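Local atomic coordinates of 2,3,4,5-tetrahydropyridine-2,6-dicarboxylate N-succinyltransferase (Campylobacter jejuni, PDB entry 2RIJ), a protein that probably catalyses the transfer of a succinyl group from succinyl-CoA to cyclic tetrahydrodipicolinate, the first step of the succinylase branch of lysine biosynthesis by the diaminopimelate pathway. Residues Ile62-Ala66 with Phe92-Phe97. Numbering follows the deposited sequence.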
loop_
_atom_site.group_PDB
_atom_site.type_symbol
_atom_site.label_atom_id
_atom_site.label_comp_id
_atom_site.label_asym_id
_atom_site.label_seq_id
_atom_site.Cartn_x
_atom_site.Cartn_y
_atom_site.Cartn_z
ATOM N N ILE A 62 -50.578 47.207 -20.367
ATOM C CA ILE A 62 -50.916 48.566 -19.923
ATOM C C ILE A 62 -49.635 49.371 -19.783
ATOM O O ILE A 62 -49.597 50.492 -20.210
ATOM C CB ILE A 62 -51.729 48.599 -18.582
ATOM C CG1 ILE A 62 -53.113 47.938 -18.732
ATOM C CG2 ILE A 62 -51.860 50.022 -18.058
ATOM C CD1 ILE A 62 -53.971 48.460 -19.937
HETATM N N MSE A 63 -48.579 48.789 -19.229
HETATM C CA MSE A 63 -47.300 49.486 -19.027
HETATM C C MSE A 63 -46.609 49.813 -20.333
HETATM O O MSE A 63 -46.123 50.910 -20.539
HETATM C CB MSE A 63 -46.318 48.627 -18.217
HETATM C CG MSE A 63 -46.705 48.380 -16.788
HETATM SE SE MSE A 63 -47.197 49.981 -15.791
HETATM C CE MSE A 63 -45.816 51.251 -16.369
ATOM N N LEU A 64 -46.546 48.827 -21.221
ATOM C CA LEU A 64 -45.965 49.025 -22.548
ATOM C C LEU A 64 -46.744 50.096 -23.312
ATOM O O LEU A 64 -46.155 50.957 -23.996
ATOM C CB LEU A 64 -45.959 47.713 -23.327
ATOM C CG LEU A 64 -44.957 46.691 -22.755
ATOM C CD1 LEU A 64 -45.182 45.331 -23.397
ATOM C CD2 LEU A 64 -43.509 47.207 -22.924
ATOM N N GLU A 65 -48.071 50.046 -23.206
ATOM C CA GLU A 65 -48.906 51.064 -23.848
ATOM C C GLU A 65 -48.694 52.489 -23.269
ATOM O O GLU A 65 -48.805 53.459 -23.990
ATOM C CB GLU A 65 -50.363 50.656 -23.788
ATOM C CG GLU A 65 -51.334 51.639 -24.415
ATOM C CD GLU A 65 -51.202 51.775 -25.930
ATOM O OE1 GLU A 65 -50.492 50.974 -26.591
ATOM O OE2 GLU A 65 -51.849 52.701 -26.473
ATOM N N ALA A 66 -48.381 52.615 -21.983
ATOM C CA ALA A 66 -48.106 53.917 -21.415
ATOM C C ALA A 66 -46.952 54.599 -22.168
ATOM O O ALA A 66 -46.985 55.786 -22.419
ATOM C CB ALA A 66 -47.801 53.797 -19.933
ATOM N N PHE A 92 -51.254 57.256 -16.405
ATOM C CA PHE A 92 -51.890 56.594 -17.514
ATOM C C PHE A 92 -52.272 55.174 -17.092
ATOM O O PHE A 92 -53.392 54.749 -17.337
ATOM C CB PHE A 92 -50.979 56.517 -18.723
ATOM C CG PHE A 92 -51.570 55.730 -19.861
ATOM C CD1 PHE A 92 -52.439 56.327 -20.741
ATOM C CD2 PHE A 92 -51.275 54.395 -20.035
ATOM C CE1 PHE A 92 -53.011 55.584 -21.784
ATOM C CE2 PHE A 92 -51.835 53.675 -21.048
ATOM C CZ PHE A 92 -52.698 54.260 -21.919
ATOM N N ALA A 93 -51.328 54.439 -16.503
ATOM C CA ALA A 93 -51.562 53.034 -16.124
ATOM C C ALA A 93 -52.704 52.953 -15.091
ATOM O O ALA A 93 -53.633 52.182 -15.251
ATOM C CB ALA A 93 -50.242 52.377 -15.585
ATOM N N LEU A 94 -52.659 53.804 -14.066
ATOM C CA LEU A 94 -53.688 53.828 -13.022
ATOM C C LEU A 94 -55.070 54.183 -13.537
ATOM O O LEU A 94 -56.102 53.700 -13.016
ATOM C CB LEU A 94 -53.293 54.767 -11.898
ATOM C CG LEU A 94 -52.248 54.186 -10.926
ATOM C CD1 LEU A 94 -51.697 55.291 -10.042
ATOM C CD2 LEU A 94 -52.824 53.002 -10.131
ATOM N N SER A 95 -55.123 54.994 -14.582
ATOM C CA SER A 95 -56.405 55.296 -15.193
ATOM C C SER A 95 -56.967 54.086 -15.976
ATOM O O SER A 95 -58.169 53.824 -15.917
ATOM C CB SER A 95 -56.337 56.578 -16.035
ATOM O OG SER A 95 -55.697 56.376 -17.269
ATOM N N CYS A 96 -56.105 53.339 -16.675
ATOM C CA CYS A 96 -56.532 52.094 -17.347
ATOM C C CYS A 96 -57.009 51.070 -16.327
ATOM O O CYS A 96 -57.898 50.281 -16.612
ATOM C CB CYS A 96 -55.384 51.463 -18.123
ATOM S SG CYS A 96 -54.788 52.457 -19.465
ATOM N N PHE A 97 -56.437 51.114 -15.130
ATOM C CA PHE A 97 -56.839 50.199 -14.063
ATOM C C PHE A 97 -58.019 50.680 -13.217
ATOM O O PHE A 97 -58.345 50.062 -12.202
ATOM C CB PHE A 97 -55.668 49.969 -13.120
ATOM C CG PHE A 97 -54.581 49.072 -13.674
ATOM C CD1 PHE A 97 -54.862 47.759 -14.066
ATOM C CD2 PHE A 97 -53.250 49.497 -13.682
ATOM C CE1 PHE A 97 -53.849 46.910 -14.500
ATOM C CE2 PHE A 97 -52.229 48.642 -14.142
ATOM C CZ PHE A 97 -52.537 47.362 -14.548
#
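An oblique, roughly antiparallel helix-helix packing in the N-terminal domain joins helix 57-69 to the end of helix 87-96, away from the predicted succinyl-CoA sites. The short segment axes cross at 136° and approach to 9.4 Å. Ile62 is the main bump: it enters a shallow hollow floored by the small Ala93 and edged by Cys96 and Phe97. Ile62 CG2 lies 3.6 Å from Ala93 CA and 4.2 Å from Phe97 CE2, while Ile62 CD1 is 3.8 Å from Cys96 CB. With only a methyl at Ala93, the CA atoms of Ile62 and Ala93 can come within 5.9 Å. Selenomethionine Met63 starts away from the partner helix but curls back, bringing SE to 3.9 Å from Ala93 CB. Leu12 of helix 6-17 touches Ile62 and Cys96, and Leu112 of helix 107-117 touches Met63, Ala93 and Phe97, extending the apolar core. Phe92 is the reciprocal bump, its ring lying in the hollow formed by Ile62 O, Glu65 CG and Ala66 on helix 57-69. Phe92 CZ lies 3.9 Å from CG of Glu65, whose carboxylate forms a salt bridge with Lys19. The ring edge faces Ile62 O, and CD2 of Phe92 rests 3.5 Å from Ala66 CB.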